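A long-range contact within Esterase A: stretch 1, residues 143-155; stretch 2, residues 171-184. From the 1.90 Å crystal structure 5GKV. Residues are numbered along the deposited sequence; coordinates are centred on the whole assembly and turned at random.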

# COMPACT_ATOMS: atom_id res chain seq x y z
N ILE A 143 14.07 -12.97 10.44
CA ILE A 143 13.25 -12.56 11.58
C ILE A 143 11.86 -12.17 11.10
O ILE A 143 10.87 -12.42 11.81
N TRP A 144 11.76 -11.62 9.89
CA TRP A 144 10.49 -11.13 9.37
C TRP A 144 9.44 -12.24 9.27
O TRP A 144 8.24 -11.96 9.31
N PHE A 145 9.87 -13.50 9.14
CA PHE A 145 8.93 -14.62 9.09
C PHE A 145 8.48 -15.09 10.47
O PHE A 145 7.68 -16.03 10.56
N ASP A 146 8.97 -14.47 11.53
CA ASP A 146 8.59 -14.77 12.90
C ASP A 146 7.90 -13.52 13.44
O ASP A 146 8.58 -12.63 13.99
N TRP A 147 6.58 -13.46 13.30
CA TRP A 147 5.81 -12.28 13.70
C TRP A 147 6.18 -11.82 15.11
O TRP A 147 6.49 -10.64 15.33
N ASP A 148 6.17 -12.74 16.07
CA ASP A 148 6.41 -12.36 17.46
C ASP A 148 7.83 -11.85 17.68
O ASP A 148 8.04 -10.90 18.44
N ALA A 149 8.82 -12.46 17.02
CA ALA A 149 10.18 -11.98 17.21
C ALA A 149 10.38 -10.59 16.60
O ALA A 149 11.07 -9.75 17.18
N THR A 150 9.74 -10.32 15.45
CA THR A 150 9.86 -8.99 14.85
C THR A 150 9.22 -7.94 15.76
O THR A 150 9.84 -6.90 16.06
N CYS A 151 7.99 -8.18 16.22
CA CYS A 151 7.33 -7.21 17.09
C CYS A 151 8.10 -7.01 18.39
O CYS A 151 8.16 -5.89 18.92
N ALA A 152 8.66 -8.09 18.94
CA ALA A 152 9.43 -7.94 20.17
C ALA A 152 10.65 -7.05 19.95
O ALA A 152 10.96 -6.19 20.79
N LYS A 153 11.31 -7.20 18.80
CA LYS A 153 12.48 -6.38 18.52
C LYS A 153 12.10 -4.91 18.33
O LYS A 153 12.80 -4.01 18.80
N LEU A 154 10.97 -4.66 17.66
CA LEU A 154 10.47 -3.29 17.53
C LEU A 154 10.10 -2.71 18.89
O LEU A 154 10.43 -1.56 19.21
N ALA A 155 9.38 -3.49 19.70
CA ALA A 155 8.97 -3.01 21.01
C ALA A 155 10.17 -2.59 21.85
O ALA A 155 10.08 -1.64 22.64
N PRO A 171 9.67 0.99 5.55
CA PRO A 171 9.17 0.18 4.42
C PRO A 171 8.67 -1.21 4.83
O PRO A 171 7.73 -1.71 4.21
N VAL A 172 9.26 -1.85 5.83
CA VAL A 172 8.85 -3.17 6.27
C VAL A 172 8.24 -3.14 7.67
O VAL A 172 7.19 -3.73 7.92
N THR A 173 8.89 -2.44 8.60
CA THR A 173 8.48 -2.46 10.00
C THR A 173 7.07 -1.92 10.20
O THR A 173 6.39 -2.32 11.15
N TYR A 174 6.61 -1.01 9.33
CA TYR A 174 5.26 -0.45 9.45
C TYR A 174 4.21 -1.54 9.51
O TYR A 174 3.21 -1.39 10.23
N GLY A 175 4.38 -2.61 8.74
CA GLY A 175 3.35 -3.64 8.70
C GLY A 175 3.23 -4.37 10.02
O GLY A 175 2.14 -4.82 10.38
N TYR A 176 4.34 -4.49 10.75
CA TYR A 176 4.31 -5.12 12.06
C TYR A 176 3.77 -4.16 13.11
O TYR A 176 3.03 -4.58 14.01
N LEU A 177 4.10 -2.87 13.00
CA LEU A 177 3.52 -1.88 13.91
C LEU A 177 2.00 -1.83 13.75
O LEU A 177 1.26 -2.00 14.73
N ALA A 178 1.52 -1.59 12.53
CA ALA A 178 0.09 -1.56 12.26
C ALA A 178 -0.56 -2.90 12.57
O ALA A 178 -1.64 -2.95 13.18
N GLY A 179 0.09 -4.00 12.16
CA GLY A 179 -0.53 -5.31 12.31
C GLY A 179 -0.70 -5.70 13.76
O GLY A 179 -1.69 -6.33 14.14
N GLU A 180 0.28 -5.35 14.60
CA GLU A 180 0.24 -5.81 15.99
C GLU A 180 -0.73 -4.96 16.80
O GLU A 180 -1.44 -5.49 17.67
N ILE A 181 -0.79 -3.66 16.53
CA ILE A 181 -1.84 -2.82 17.11
C ILE A 181 -3.21 -3.39 16.76
O ILE A 181 -4.07 -3.59 17.63
N PHE A 182 -3.41 -3.70 15.47
CA PHE A 182 -4.68 -4.28 15.03
C PHE A 182 -4.99 -5.59 15.76
O PHE A 182 -6.10 -5.77 16.28
N ARG A 183 -4.03 -6.52 15.78
CA ARG A 183 -4.24 -7.83 16.38
C ARG A 183 -4.62 -7.72 17.85
O ARG A 183 -5.57 -8.37 18.32
N ARG A 184 -3.91 -6.88 18.60
CA ARG A 184 -4.20 -6.74 20.02
C ARG A 184 -5.56 -6.10 20.28
O ARG A 184 -6.19 -6.40 21.30

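The helices 147-155 and 173-184 cross almost at right angles (99° between their N-to-C directions), with axes 9.9 Å apart at closest approach, and the contact buries 648 Å² summed over both sides. Three aromatic residues, Tyr176, Trp147 and Trp144, account for about half of it.

Tyr176 contributes the largest share. Its CA-to-CB bond points sideways, but the m rotamer (chi1 -60°) carries the ring into a hole formed by Thr150, Trp147, Cys151 and Leu154. Thr150, also m and directed toward the second stretch, lays its methyl CG2 over one face of the ring, 3.5 Å from the centroid in a CH-pi contact. Cys151 SG lies at the ring edge, and Leu154 CD1 packs 3.7 Å from Tyr176 CB. At the far end of this otherwise apolar ring, Tyr176 OH donates a short hydrogen bond of 2.6 Å to the backbone Trp144 O, so the hydroxyl is satisfied within the buried contact and ties the helix to the 3-10 segment 143-145.

Trp147 fits the reciprocal hole, among Tyr176, Gly179, Glu180 and Arg183. In the t rotamer its indole reaches across the second helix, with Trp147 CE3 3.5 Å from Tyr176 CD2; the two rings meet obliquely, their planes at 34°. The absence of a side chain at Gly179 makes room for the indole: an ideal CB there would lie 2.5 Å from Trp147 CH2, a clash. The indole nitrogen finds a nearly linear hydrogen bond, Trp147 NE1 to Glu180 OE1 at 2.9 Å (172°). Glu180 is held in turn by salt bridges within its own helix, Arg183 NH2 to Glu180 OE2 at 2.7 Å and Arg184 NE to Glu180 OE2 at 2.6 Å, so the acceptor of the indole belongs to a charged cluster. A water extends this network to stretch 1, donating to Asp148 OD1 (3.1 Å from the water O) and weakly to Glu180 OE2 (2.7 Å from the water O). Cys151 SG packs 3.7 Å from Glu180 CB.

Trp144, an m rotamer, starts sideways, yet its indole end approaches the beginning of stretch 2. Val172, a t rotamer pointing toward stretch 1, places CG1 over the face of the six-membered ring, 3.6 Å from its centroid. At the ring edge, Thr173 CG2 is 3.7 Å from Trp144 CH2. Thr173 CG2 also meets Leu154 CD2 at 3.7 Å, while Leu154 CD1 reaches Leu177 CD2 at 3.8 Å, extending the apolar packing along the helix.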

# COMPACT_ATOMS: atom_id res chain seq x y z
CB ILE A 143 13.91 -11.40 12.35
CG1 ILE A 143 13.15 -11.13 13.65
CG2 ILE A 143 13.97 -10.14 11.50
CD1 ILE A 143 13.79 -10.07 14.55
CB TRP A 144 10.70 -10.47 8.01
CG TRP A 144 11.78 -9.39 7.98
CD1 TRP A 144 13.01 -9.47 7.38
CD2 TRP A 144 11.71 -8.08 8.56
NE1 TRP A 144 13.70 -8.29 7.55
CE2 TRP A 144 12.92 -7.42 8.28
CE3 TRP A 144 10.73 -7.40 9.30
CZ2 TRP A 144 13.18 -6.11 8.70
CZ3 TRP A 144 10.99 -6.10 9.73
CH2 TRP A 144 12.21 -5.47 9.43
CB PHE A 145 9.56 -15.80 8.33
CG PHE A 145 9.79 -15.50 6.88
CD1 PHE A 145 8.75 -15.59 5.97
CD2 PHE A 145 11.05 -15.12 6.43
CE1 PHE A 145 8.96 -15.32 4.63
CE2 PHE A 145 11.26 -14.85 5.09
CZ PHE A 145 10.22 -14.94 4.19
CB ASP A 146 9.81 -15.17 13.74
CG ASP A 146 9.47 -15.51 15.18
OD1 ASP A 146 8.38 -15.12 15.67
OD2 ASP A 146 10.31 -16.15 15.83
CB TRP A 147 4.31 -12.56 13.63
CG TRP A 147 3.50 -11.33 13.90
CD1 TRP A 147 3.02 -10.91 15.11
CD2 TRP A 147 3.11 -10.35 12.95
NE1 TRP A 147 2.34 -9.73 14.96
CE2 TRP A 147 2.38 -9.36 13.64
CE3 TRP A 147 3.30 -10.20 11.57
CZ2 TRP A 147 1.86 -8.23 13.00
CZ3 TRP A 147 2.77 -9.09 10.93
CH2 TRP A 147 2.05 -8.12 11.65
CB ASP A 148 6.11 -13.54 18.39
CG ASP A 148 4.62 -13.74 18.64
OD1 ASP A 148 3.82 -12.86 18.25
OD2 ASP A 148 4.24 -14.77 19.25
CB ALA A 149 11.19 -12.97 16.63
CB THR A 150 9.23 -8.98 13.46
OG1 THR A 150 9.89 -9.93 12.61
CG2 THR A 150 9.34 -7.59 12.82
CB CYS A 151 5.89 -7.65 17.40
SG CYS A 151 4.78 -7.69 15.95
CB ALA A 152 9.86 -9.32 20.69
CB LYS A 153 13.22 -6.92 17.29
CG LYS A 153 14.62 -6.31 17.10
CD LYS A 153 15.37 -7.00 16.00
CE LYS A 153 16.68 -6.28 15.69
NZ LYS A 153 17.57 -6.19 16.86
CB LEU A 154 9.27 -3.25 16.57
CG LEU A 154 9.56 -3.45 15.08
CD1 LEU A 154 8.27 -3.70 14.24
CD2 LEU A 154 10.32 -2.25 14.51
CB ALA A 155 8.15 -4.07 21.74
CB PRO A 171 10.37 0.09 3.48
CG PRO A 171 11.56 0.30 4.35
CD PRO A 171 11.11 1.27 5.43
CB VAL A 172 10.04 -4.16 6.21
CG1 VAL A 172 9.56 -5.57 6.52
CG2 VAL A 172 10.74 -4.09 4.84
CB THR A 173 9.47 -1.66 10.85
OG1 THR A 173 9.57 -0.33 10.32
CG2 THR A 173 10.85 -2.32 10.81
CB TYR A 174 4.98 0.48 8.27
CG TYR A 174 3.52 0.87 7.99
CD1 TYR A 174 2.68 0.01 7.28
CD2 TYR A 174 3.02 2.13 8.34
CE1 TYR A 174 1.38 0.36 6.97
CE2 TYR A 174 1.71 2.49 8.03
CZ TYR A 174 0.90 1.60 7.32
OH TYR A 174 -0.42 1.93 6.99
CB TYR A 176 5.70 -5.63 12.42
CG TYR A 176 6.22 -6.66 11.43
CD1 TYR A 176 6.84 -6.26 10.24
CD2 TYR A 176 6.07 -8.03 11.67
CE1 TYR A 176 7.30 -7.20 9.33
CE2 TYR A 176 6.54 -8.97 10.77
CZ TYR A 176 7.15 -8.55 9.60
OH TYR A 176 7.62 -9.47 8.68
CB LEU A 177 4.12 -0.50 13.66
CG LEU A 177 5.62 -0.33 13.92
CD1 LEU A 177 6.03 1.13 13.70
CD2 LEU A 177 5.97 -0.81 15.32
CB ALA A 178 -0.17 -1.17 10.80
CB GLU A 180 1.65 -5.79 16.58
CG GLU A 180 1.76 -6.26 18.02
CD GLU A 180 1.43 -7.73 18.22
OE1 GLU A 180 1.12 -8.43 17.23
OE2 GLU A 180 1.45 -8.18 19.39
CB ILE A 181 -1.69 -1.37 16.63
CG1 ILE A 181 -0.39 -0.73 17.15
CG2 ILE A 181 -2.91 -0.53 17.05
CD1 ILE A 181 -0.09 0.60 16.48
CB PHE A 182 -4.65 -4.54 13.52
CG PHE A 182 -5.96 -5.03 12.98
CD1 PHE A 182 -6.25 -6.38 12.95
CD2 PHE A 182 -6.92 -4.14 12.54
CE1 PHE A 182 -7.48 -6.83 12.48
CE2 PHE A 182 -8.14 -4.57 12.08
CZ PHE A 182 -8.42 -5.92 12.05
CB ARG A 183 -2.97 -8.68 16.20
CG ARG A 183 -3.14 -10.18 16.46
CD ARG A 183 -1.79 -10.93 16.41
NE ARG A 183 -0.89 -10.52 17.49
CZ ARG A 183 -1.15 -10.69 18.79
NH1 ARG A 183 -2.28 -11.26 19.19
NH2 ARG A 183 -0.27 -10.27 19.70
CB ARG A 184 -3.11 -5.92 20.70
CG ARG A 184 -1.75 -6.55 20.50
CD ARG A 184 -0.94 -6.54 21.73
NE ARG A 184 0.37 -7.13 21.48
CZ ARG A 184 1.27 -7.34 22.43
NH1 ARG A 184 0.97 -7.02 23.69
NH2 ARG A 184 2.45 -7.87 22.13
O HOH W 1 3.47 -10.02 19.36